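Local coordinates for protein alpha-glucosidase (Bacteroides thetaiotaomicron, PDB 5XFM) that probably hydrolyses beta-L-arabinopyranosides and alpha-galactosides, as a calcium-binding member of glycoside hydrolase family 97, at residues Gly485-Gly490 with Val520-Pro525; Phe294-Trp299 with Val550-Asp555; Cys435-Gly440 with Phe479-Val484; Ser172-Tyr177 with Gly450-Leu455. The protein carries 1 engineered substitution. One frame throughout, in Å; residues are numbered along the deposited sequence.

Contact 1 (Gly485-Gly490 with Val520-Pro525); sequences GSMEFG and VLLQNP
Leu522 spreads its two methyl groups between Met487 and Phe489, and it makes up the apolar end of this buried contact. Starting at the backbone, its CB lies 3.9 Å from Met487 CE, and CG stays close to the same methyl. At the fork the branches part. CD2 keeps to the methionine, 3.7 Å from CE, whereas CD1 passes over one face of the Phe489 ring, 4.0 Å from the centroid and displaced toward CG and CD2, a CH-pi contact. Met487 meets the leucine with its methyl because the chain is straight as far as SD and then bends, chi3 66° swinging CE round to Leu522.

The other end is polar. Met487 N gives a nearly straight hydrogen bond to Gln523 O (3.1 Å, N-H...O 175°), which ties the two loops backbone to backbone. Gln523 folds at chi2, and its NE2 donates to Ser486 OG at 3.2 Å, the hydroxyl sitting a little out of the amide plane. That hydroxyl is also hydrogen-bonded to Glu442, and Pro525 CD packs against it at 3.4 Å. Further along, Glu488 crosses the side chain of Asn524 at about a right angle.

Segment 520-525 leaves helix 512-521 here and runs on to strand 526-528 of the catalytic barrel. The chemistry is thus divided: methyl groups and a ring fix the position just beyond the helix, while directed bonds at buried polar atoms set how the next residues lie against the loop 485-490.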
# COMPACT_ATOMS: atom_id res chain seq x y z
N GLY A 485 0.65 -2.90 1.73
CA GLY A 485 1.18 -3.07 0.39
C GLY A 485 2.30 -2.15 -0.05
O GLY A 485 2.55 -1.10 0.56
N SER A 486 2.97 -2.54 -1.14
CA SER A 486 4.07 -1.78 -1.70
C SER A 486 3.66 -0.35 -2.02
O SER A 486 2.61 -0.11 -2.61
CB SER A 486 4.60 -2.44 -2.97
OG SER A 486 5.22 -3.68 -2.69
N MET A 487 4.52 0.58 -1.63
CA MET A 487 4.28 2.00 -1.84
C MET A 487 5.44 2.64 -2.60
O MET A 487 6.53 2.80 -2.06
CB MET A 487 4.08 2.70 -0.50
CG MET A 487 3.70 4.16 -0.59
SD MET A 487 3.45 4.83 1.07
CE MET A 487 5.12 4.73 1.73
N GLU A 488 5.20 2.98 -3.87
CA GLU A 488 6.24 3.57 -4.71
C GLU A 488 6.27 5.07 -4.47
O GLU A 488 5.62 5.84 -5.17
CB GLU A 488 5.99 3.28 -6.19
CG GLU A 488 7.11 2.49 -6.84
CD GLU A 488 8.29 3.36 -7.27
OE1 GLU A 488 8.08 4.55 -7.58
OE2 GLU A 488 9.44 2.87 -7.27
N PHE A 489 7.03 5.48 -3.45
CA PHE A 489 6.94 6.84 -2.93
C PHE A 489 7.88 7.81 -3.66
O PHE A 489 7.59 9.01 -3.75
CB PHE A 489 7.24 6.84 -1.43
CG PHE A 489 7.07 8.18 -0.78
CD1 PHE A 489 5.82 8.63 -0.38
CD2 PHE A 489 8.17 9.00 -0.55
CE1 PHE A 489 5.66 9.87 0.22
CE2 PHE A 489 8.02 10.24 0.04
CZ PHE A 489 6.76 10.67 0.43
N GLY A 490 8.99 7.31 -4.17
CA GLY A 490 9.98 8.16 -4.81
C GLY A 490 10.75 9.03 -3.82
O GLY A 490 11.11 10.17 -4.12
N VAL A 520 14.57 2.89 4.43
CA VAL A 520 14.27 1.68 5.19
C VAL A 520 12.82 1.69 5.67
O VAL A 520 12.15 0.66 5.69
CB VAL A 520 15.24 1.53 6.37
CG1 VAL A 520 14.89 0.30 7.18
CG2 VAL A 520 16.67 1.44 5.86
N LEU A 521 12.34 2.87 6.05
CA LEU A 521 10.97 3.00 6.54
C LEU A 521 9.92 2.68 5.47
O LEU A 521 8.95 1.98 5.76
CB LEU A 521 10.73 4.42 7.06
CG LEU A 521 11.52 4.77 8.33
CD1 LEU A 521 11.28 6.22 8.73
CD2 LEU A 521 11.17 3.82 9.46
N LEU A 522 10.12 3.18 4.25
CA LEU A 522 9.12 3.03 3.20
C LEU A 522 9.51 1.92 2.20
O LEU A 522 10.50 2.05 1.48
CB LEU A 522 8.93 4.36 2.46
CG LEU A 522 8.74 5.61 3.34
CD1 LEU A 522 8.42 6.85 2.52
CD2 LEU A 522 7.66 5.38 4.40
N GLN A 523 8.68 0.88 2.12
CA GLN A 523 9.01 -0.33 1.35
C GLN A 523 8.37 -0.37 -0.05
O GLN A 523 7.17 -0.10 -0.22
CB GLN A 523 8.59 -1.57 2.15
CG GLN A 523 8.73 -2.90 1.43
CD GLN A 523 7.46 -3.26 0.67
OE1 GLN A 523 6.35 -3.03 1.15
NE2 GLN A 523 7.62 -3.82 -0.53
N ASN A 524 9.20 -0.70 -1.04
CA ASN A 524 8.75 -1.00 -2.40
C ASN A 524 9.87 -1.74 -3.14
O ASN A 524 11.03 -1.34 -3.05
CB ASN A 524 8.35 0.27 -3.16
CG ASN A 524 7.49 -0.01 -4.39
OD1 ASN A 524 8.01 -0.23 -5.49
ND2 ASN A 524 6.18 -0.03 -4.21
N PRO A 525 9.53 -2.82 -3.87
CA PRO A 525 10.52 -3.73 -4.47
C PRO A 525 11.46 -3.04 -5.48
O PRO A 525 12.66 -3.30 -5.49
CB PRO A 525 9.64 -4.76 -5.20
CG PRO A 525 8.29 -4.60 -4.64
CD PRO A 525 8.16 -3.18 -4.23

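Contact 2 (Phe294-Trp299 with Val550-Asp555); sequences FGRGTW and VPTTWD
Gly295 and Thr552 mark the closest approach of the two backbones, CA to CA 5.9 Å, and around them the chains run in nearly opposite directions, 157° apart. No hydrogen bond joins main chain to main chain; side chains do the work. With phi and psi of 157° and -136°, Gly295 takes a conformation in which a CB would collide with the carbonyl oxygen of Phe294. Its own carbonyl O is met by Thr552 CG2 at 3.4 Å, and the threonine hydroxyl is hydrogen-bonded to Pro525 O.

Strand 295-299 belongs to the parallel sheet of the (beta/alpha)8 barrel, between strands 328-331 and 526-528. Residues 550-555 are the linker from helix 541-549 to the antiparallel C-terminal sheet, so the contact lies where the barrel passes into that domain.

Arg296 reaches furthest across. The bend at chi2 puts CD 3.7 Å from Thr552 CG2, and a second at chi3 turns the guanidinium end. NH1 comes to within 2.8 Å of Val550 O, a weak hydrogen bond given its poor angle, and also rests against Val550 CG1. The two side chains slide past each other in opposite directions. NE has its stronger partner in Glu327, a salt bridge. At the other end, Phe294 CD2 touches Thr553 CG2 at 3.9 Å, the two side chains crossing at about a right angle.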
# COMPACT_ATOMS: atom_id res chain seq x y z
N PHE A 294 14.62 -7.22 -8.93
CA PHE A 294 14.23 -5.97 -8.30
C PHE A 294 15.46 -5.13 -7.97
O PHE A 294 16.59 -5.58 -8.13
CB PHE A 294 13.42 -6.25 -7.03
CG PHE A 294 12.41 -7.35 -7.20
CD1 PHE A 294 11.45 -7.28 -8.20
CD2 PHE A 294 12.41 -8.44 -6.35
CE1 PHE A 294 10.52 -8.30 -8.36
CE2 PHE A 294 11.48 -9.46 -6.50
CZ PHE A 294 10.53 -9.38 -7.50
N GLY A 295 15.23 -3.90 -7.52
CA GLY A 295 16.33 -3.03 -7.15
C GLY A 295 16.06 -1.54 -7.18
O GLY A 295 14.99 -1.07 -6.77
N ARG A 296 17.01 -0.80 -7.73
CA ARG A 296 17.07 0.64 -7.58
C ARG A 296 17.09 1.31 -8.93
O ARG A 296 17.69 0.80 -9.88
CB ARG A 296 18.32 1.06 -6.79
CG ARG A 296 18.33 0.71 -5.32
CD ARG A 296 18.77 -0.73 -5.10
NE ARG A 296 20.03 -1.02 -5.78
CZ ARG A 296 21.24 -0.81 -5.25
NH1 ARG A 296 21.36 -0.29 -4.04
NH2 ARG A 296 22.32 -1.11 -5.95
N GLY A 297 16.41 2.45 -9.03
CA GLY A 297 16.38 3.20 -10.26
C GLY A 297 16.75 4.66 -10.07
O GLY A 297 16.60 5.21 -8.98
N THR A 298 17.29 5.26 -11.12
CA THR A 298 17.42 6.71 -11.17
C THR A 298 16.25 7.27 -11.96
O THR A 298 15.67 6.60 -12.81
CB THR A 298 18.75 7.15 -11.79
OG1 THR A 298 18.89 6.57 -13.09
CG2 THR A 298 19.91 6.71 -10.91
N TRP A 299 15.90 8.52 -11.68
CA TRP A 299 14.62 9.05 -12.11
C TRP A 299 14.74 10.55 -12.31
O TRP A 299 14.75 11.31 -11.34
CB TRP A 299 13.56 8.71 -11.05
CG TRP A 299 12.16 9.14 -11.38
CD1 TRP A 299 11.62 9.30 -12.62
CD2 TRP A 299 11.12 9.42 -10.44
NE1 TRP A 299 10.30 9.68 -12.51
CE2 TRP A 299 9.97 9.77 -11.19
CE3 TRP A 299 11.04 9.43 -9.04
CZ2 TRP A 299 8.76 10.11 -10.58
CZ3 TRP A 299 9.84 9.78 -8.44
CH2 TRP A 299 8.71 10.10 -9.21
N VAL A 550 21.97 0.48 -0.39
CA VAL A 550 20.60 0.32 0.07
C VAL A 550 19.87 -0.89 -0.55
O VAL A 550 19.92 -1.11 -1.76
CB VAL A 550 19.77 1.63 -0.18
CG1 VAL A 550 19.54 1.87 -1.67
CG2 VAL A 550 18.46 1.60 0.58
N PRO A 551 19.22 -1.69 0.30
CA PRO A 551 18.37 -2.79 -0.18
C PRO A 551 16.95 -2.30 -0.46
O PRO A 551 16.58 -1.23 0.03
CB PRO A 551 18.40 -3.80 0.97
CG PRO A 551 18.91 -3.05 2.18
CD PRO A 551 19.30 -1.65 1.77
N THR A 552 16.19 -3.04 -1.25
CA THR A 552 14.80 -2.69 -1.51
C THR A 552 13.87 -3.87 -1.18
O THR A 552 12.65 -3.75 -1.27
CB THR A 552 14.56 -2.25 -2.98
OG1 THR A 552 14.68 -3.37 -3.86
CG2 THR A 552 15.54 -1.16 -3.38
N THR A 553 14.45 -5.01 -0.81
CA THR A 553 13.68 -6.21 -0.49
C THR A 553 14.05 -6.72 0.90
O THR A 553 15.17 -6.49 1.37
CB THR A 553 13.92 -7.33 -1.51
OG1 THR A 553 15.31 -7.67 -1.53
CG2 THR A 553 13.49 -6.88 -2.90
N TRP A 554 13.14 -7.43 1.55
CA TRP A 554 13.35 -7.78 2.95
C TRP A 554 12.95 -9.21 3.30
O TRP A 554 12.07 -9.79 2.67
CB TRP A 554 12.58 -6.80 3.84
CG TRP A 554 12.80 -5.37 3.46
CD1 TRP A 554 11.95 -4.57 2.76
CD2 TRP A 554 13.96 -4.57 3.74
NE1 TRP A 554 12.49 -3.32 2.59
CE2 TRP A 554 13.73 -3.29 3.19
CE3 TRP A 554 15.16 -4.81 4.41
CZ2 TRP A 554 14.66 -2.26 3.28
CZ3 TRP A 554 16.09 -3.78 4.50
CH2 TRP A 554 15.83 -2.52 3.94
N ASP A 555 13.62 -9.76 4.30
CA ASP A 555 13.28 -11.09 4.80
C ASP A 555 12.38 -11.02 6.03
O ASP A 555 11.65 -11.97 6.32
CB ASP A 555 14.55 -11.88 5.12
CG ASP A 555 15.25 -12.37 3.87
OD1 ASP A 555 14.58 -13.02 3.05
OD2 ASP A 555 16.46 -12.10 3.72

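Contact 3 (Cys435-Gly440 with Phe479-Val484); sequences CTLPRG and FIRNTV
Leu437 and Pro438 lie against the same face of the Arg481 guanidinium and make the tight half of this contact. The arginine starts with CG anti to the backbone N (chi1 164°) and bends at chi2, which places CD 3.5 Å from Leu437 CD1. The same methyl is also 3.7 Å from NE, as leucine and arginine slide past each other in opposite directions. Pro438 reaches the far end instead, tip to tip, its CD 3.7 Å from NH2 and lying above the guanidinium plane toward the rim.

With its face against hydrocarbon, the guanidinium spends its N-H groups elsewhere: NE on Ala453 O, NH2 on Glu452 O and Ser486 O. An alanine in place of Arg481 would probably leave these three buried carbonyl groups without their donor and open a gap beneath Leu437 and Pro438.

The other half is looser. Val484 CG2 stands 4.1 Å from Leu437 CD1, and beyond it the segments are bridged by a water, which accepts from Gly440 N at 2.9 Å and donates to Val484 O at 3.0 Å. Within the loop, Arg439 NH1 donates back to Thr436 OG1 at 2.7 Å.

Gly440 is the N-cap of helix 441-444. Pro438 and Arg481 both pack on strand 448-451 of the barrel, while Leu437 and Val484 touch strand 206-212 of the N-terminal domain, so the contact lies where the two domains meet.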
# COMPACT_ATOMS: atom_id res chain seq x y z
N CYS A 435 -3.39 5.82 -9.15
CA CYS A 435 -4.03 4.51 -9.09
C CYS A 435 -4.69 4.22 -7.76
O CYS A 435 -4.61 5.02 -6.81
CB CYS A 435 -2.99 3.42 -9.37
SG CYS A 435 -1.62 3.39 -8.16
N THR A 436 -5.34 3.07 -7.69
CA THR A 436 -5.99 2.65 -6.47
C THR A 436 -5.03 1.87 -5.58
O THR A 436 -3.94 1.48 -6.02
CB THR A 436 -7.21 1.79 -6.77
OG1 THR A 436 -7.97 1.58 -5.57
CG2 THR A 436 -6.80 0.45 -7.38
N LEU A 437 -5.45 1.66 -4.34
CA LEU A 437 -4.68 0.89 -3.37
C LEU A 437 -4.50 -0.54 -3.87
O LEU A 437 -5.43 -1.12 -4.42
CB LEU A 437 -5.40 0.88 -2.02
CG LEU A 437 -4.72 0.14 -0.85
CD1 LEU A 437 -3.64 1.04 -0.29
CD2 LEU A 437 -5.72 -0.26 0.24
N PRO A 438 -3.29 -1.10 -3.71
CA PRO A 438 -3.06 -2.51 -4.05
C PRO A 438 -3.75 -3.40 -3.02
O PRO A 438 -3.74 -3.08 -1.83
CB PRO A 438 -1.54 -2.65 -3.98
CG PRO A 438 -1.13 -1.62 -2.99
CD PRO A 438 -2.05 -0.46 -3.22
N ARG A 439 -4.37 -4.48 -3.47
CA ARG A 439 -5.14 -5.30 -2.55
C ARG A 439 -4.62 -6.74 -2.53
O ARG A 439 -5.26 -7.65 -3.06
CB ARG A 439 -6.62 -5.23 -2.93
CG ARG A 439 -7.33 -3.99 -2.36
CD ARG A 439 -8.25 -3.39 -3.41
NE ARG A 439 -9.14 -2.34 -2.91
CZ ARG A 439 -9.04 -1.05 -3.23
NH1 ARG A 439 -8.06 -0.63 -4.01
NH2 ARG A 439 -9.92 -0.18 -2.75
N GLY A 440 -3.45 -6.93 -1.93
CA GLY A 440 -2.81 -8.23 -1.91
C GLY A 440 -2.18 -8.54 -3.26
O GLY A 440 -1.96 -9.71 -3.59
N PHE A 479 2.36 2.55 9.47
CA PHE A 479 1.20 2.10 10.23
C PHE A 479 -0.05 1.90 9.36
O PHE A 479 -0.97 1.16 9.74
CB PHE A 479 0.86 3.10 11.35
CG PHE A 479 1.96 3.31 12.36
CD1 PHE A 479 2.79 4.42 12.29
CD2 PHE A 479 2.15 2.41 13.39
CE1 PHE A 479 3.79 4.62 13.22
CE2 PHE A 479 3.15 2.60 14.33
CZ PHE A 479 3.97 3.71 14.24
N ILE A 480 -0.09 2.56 8.20
CA ILE A 480 -1.32 2.60 7.40
C ILE A 480 -1.11 2.23 5.92
O ILE A 480 -1.20 1.06 5.55
CB ILE A 480 -1.99 4.00 7.50
CG1 ILE A 480 -2.19 4.39 8.96
CG2 ILE A 480 -3.34 4.01 6.78
CD1 ILE A 480 -2.79 5.75 9.18
N ARG A 481 -0.82 3.21 5.06
CA ARG A 481 -0.79 2.94 3.62
C ARG A 481 0.16 1.81 3.24
O ARG A 481 -0.20 0.92 2.48
CB ARG A 481 -0.42 4.21 2.84
CG ARG A 481 0.01 3.97 1.39
CD ARG A 481 -1.07 3.31 0.53
NE ARG A 481 -0.58 3.10 -0.84
CZ ARG A 481 0.16 2.06 -1.21
NH1 ARG A 481 0.48 1.11 -0.34
NH2 ARG A 481 0.59 1.97 -2.47
N ASN A 482 1.38 1.87 3.77
CA ASN A 482 2.44 0.97 3.34
C ASN A 482 2.38 -0.41 4.02
O ASN A 482 2.96 -1.39 3.52
CB ASN A 482 3.79 1.66 3.55
CG ASN A 482 4.92 1.01 2.79
OD1 ASN A 482 6.08 1.08 3.20
ND2 ASN A 482 4.60 0.36 1.68
N THR A 483 1.68 -0.50 5.15
CA THR A 483 1.58 -1.77 5.89
C THR A 483 0.78 -2.83 5.13
O THR A 483 0.98 -4.02 5.34
CB THR A 483 0.96 -1.56 7.31
OG1 THR A 483 1.36 -2.63 8.17
CG2 THR A 483 -0.56 -1.52 7.28
N VAL A 484 -0.15 -2.41 4.28
CA VAL A 484 -0.94 -3.37 3.52
C VAL A 484 -0.41 -3.60 2.11
O VAL A 484 -0.97 -4.41 1.37
CB VAL A 484 -2.42 -2.94 3.41
CG1 VAL A 484 -3.04 -2.77 4.79
CG2 VAL A 484 -2.54 -1.67 2.60
O HOH W 1 -1.00 -5.48 -1.44

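Contact 4 (Ser172-Tyr177 with Gly450-Leu455); sequences SYEEEY and GSEAVL. With CA (calcium ion), chain E.
Glu174 and Glu452 meet at a calcium ion with their side chains crossing at about a right angle and their carboxylate planes 81° apart. Glu174 binds through one oxygen, OE2 lying 2.5 Å from the calcium. Glu452, with CG anti to the backbone N (chi1 -169°) and an extended chain beyond, presents both, OE2 at 2.4 Å and OE1 at 2.7 Å. The two carboxylates come as close as 3.0 Å, Glu174 OE2 to Glu452 OE1, a spacing the shared cation probably makes tolerable. Ser172 OG donates to Glu174 OE1 from above the carboxylate plane, which would help fix the rotation of that group. Glu452 OE1 is also hydrogen-bonded to Gly434 N.

Away from the metal, Leu455 lies across the backbone of the other segment. CD2 is 3.5 Å from Glu174 O, CD1 is 3.3 Å from Glu175 O, and CD1 also packs on Glu176 CG. An alanine in place of Leu455 would probably open a gap against the backbone of Glu174 and Glu175 and beside Glu176 CG, letting the loop that carries Glu174 move more freely. A water links Glu175 O to Leu455 N, and Tyr173 CB packs on Ala453 CB.

Glu458 and four waters complete the coordination. The site joins a loop of the N-terminal domain to residues just beyond barrel strand 448-451, at the C-terminal end of the strand, where (beta/alpha)8 glycosidases keep their active site, consistent with the calcium-dependent members of family 97.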
# COMPACT_ATOMS: atom_id res chain seq x y z
N SER A 172 -7.51 9.31 -7.20
CA SER A 172 -6.19 8.72 -7.43
C SER A 172 -5.50 8.37 -6.12
O SER A 172 -4.28 8.17 -6.08
CB SER A 172 -5.32 9.68 -8.25
OG SER A 172 -5.36 11.01 -7.73
N TYR A 173 -6.29 8.27 -5.05
CA TYR A 173 -5.79 7.89 -3.73
C TYR A 173 -4.64 8.79 -3.31
O TYR A 173 -3.60 8.33 -2.83
CB TYR A 173 -5.38 6.41 -3.74
CG TYR A 173 -6.56 5.48 -3.67
CD1 TYR A 173 -7.57 5.54 -4.62
CD2 TYR A 173 -6.67 4.52 -2.66
CE1 TYR A 173 -8.66 4.70 -4.57
CE2 TYR A 173 -7.77 3.67 -2.60
CZ TYR A 173 -8.75 3.77 -3.56
OH TYR A 173 -9.85 2.93 -3.52
N GLU A 174 -4.83 10.09 -3.52
CA GLU A 174 -3.80 11.07 -3.21
C GLU A 174 -4.35 12.16 -2.29
O GLU A 174 -4.38 13.33 -2.66
CB GLU A 174 -3.23 11.66 -4.50
CG GLU A 174 -2.14 10.80 -5.13
CD GLU A 174 -1.87 11.10 -6.60
OE1 GLU A 174 -2.64 11.86 -7.22
OE2 GLU A 174 -0.85 10.62 -7.13
N GLU A 175 -4.77 11.78 -1.09
CA GLU A 175 -5.36 12.74 -0.16
C GLU A 175 -4.65 12.74 1.19
O GLU A 175 -3.83 11.87 1.48
CB GLU A 175 -6.85 12.45 0.02
CG GLU A 175 -7.62 12.38 -1.30
CD GLU A 175 -7.67 13.70 -2.06
OE1 GLU A 175 -7.70 14.77 -1.41
OE2 GLU A 175 -7.66 13.66 -3.31
N GLU A 176 -4.96 13.74 2.00
CA GLU A 176 -4.24 13.95 3.25
C GLU A 176 -4.97 13.35 4.43
O GLU A 176 -6.19 13.17 4.39
CB GLU A 176 -4.02 15.44 3.49
CG GLU A 176 -3.08 16.09 2.51
CD GLU A 176 -2.95 17.58 2.74
OE1 GLU A 176 -2.08 17.98 3.54
OE2 GLU A 176 -3.73 18.34 2.14
N TYR A 177 -4.21 13.06 5.49
CA TYR A 177 -4.75 12.46 6.72
C TYR A 177 -5.03 13.49 7.81
O TYR A 177 -4.49 14.59 7.79
CB TYR A 177 -3.77 11.42 7.28
CG TYR A 177 -3.58 10.19 6.44
CD1 TYR A 177 -2.69 10.19 5.36
CD2 TYR A 177 -4.26 9.01 6.74
CE1 TYR A 177 -2.50 9.06 4.60
CE2 TYR A 177 -4.07 7.87 5.98
CZ TYR A 177 -3.19 7.90 4.91
OH TYR A 177 -2.99 6.78 4.15
N GLY A 450 4.71 -2.72 -7.39
CA GLY A 450 4.40 -1.55 -6.60
C GLY A 450 3.37 -0.59 -7.16
O GLY A 450 3.07 -0.61 -8.36
N SER A 451 2.85 0.27 -6.29
CA SER A 451 1.78 1.20 -6.62
C SER A 451 2.02 2.56 -5.97
O SER A 451 2.71 2.67 -4.95
CB SER A 451 0.42 0.67 -6.15
OG SER A 451 0.01 -0.45 -6.92
N GLU A 452 1.43 3.61 -6.54
CA GLU A 452 1.53 4.93 -5.92
C GLU A 452 0.48 4.98 -4.80
O GLU A 452 0.78 4.66 -3.65
CB GLU A 452 1.34 6.04 -6.95
CG GLU A 452 1.67 7.46 -6.46
CD GLU A 452 1.39 8.51 -7.53
OE1 GLU A 452 0.48 8.28 -8.36
OE2 GLU A 452 2.07 9.56 -7.55
N ALA A 453 -0.76 5.33 -5.15
CA ALA A 453 -1.88 5.37 -4.20
C ALA A 453 -1.51 6.09 -2.90
O ALA A 453 -1.88 5.65 -1.81
CB ALA A 453 -2.37 3.97 -3.90
N VAL A 454 -0.82 7.21 -3.03
CA VAL A 454 -0.37 8.00 -1.89
C VAL A 454 0.10 9.34 -2.42
O VAL A 454 0.41 9.48 -3.61
CB VAL A 454 0.79 7.30 -1.12
CG1 VAL A 454 2.06 7.29 -1.95
CG2 VAL A 454 1.05 7.97 0.21
N LEU A 455 0.13 10.34 -1.54
CA LEU A 455 0.76 11.60 -1.84
C LEU A 455 2.27 11.37 -1.88
O LEU A 455 2.94 11.37 -0.85
CB LEU A 455 0.36 12.66 -0.81
CG LEU A 455 -1.05 13.19 -1.08
CD1 LEU A 455 -1.62 13.92 0.10
CD2 LEU A 455 -1.02 14.10 -2.30
CA CA E . 0.72 10.82 -9.11
O HOH W 2 -1.82 7.47 -7.23
O HOH W 3 1.28 11.36 -5.33
O HOH W 4 -0.65 12.89 -9.45
O HOH W 5 -1.71 10.24 0.71
O HOH W 6 -0.82 10.31 -10.83
O HOH W 7 1.24 13.12 -10.71
O HOH W 8 2.33 10.01 -10.72

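Overall arrangement
Contacts 1, 3 and 4 form one touching group, with centres of contacts 1 and 3 about 10 Å apart and of 3 and 4 about 9 Å. Gln523 N of contact 1 probably bonds to Asn482 OD1 of contact 3 (2.8 Å), and Glu488 N of contact 1 to Ser451 O of contact 4 (2.7 Å). Contact 4 supplies two of the three glutamates that hold the calcium; the side chains of Glu488 and Arg481 lie about 10 and 11 Å from it, and Arg481 bonds the backbone of Glu452, so it may help position that ligand. Contact 2 lies farther off, its centre about 20 Å from that of contact 4, but it touches contact 1 where Pro525 O meets Phe294 CB at 3.4 Å.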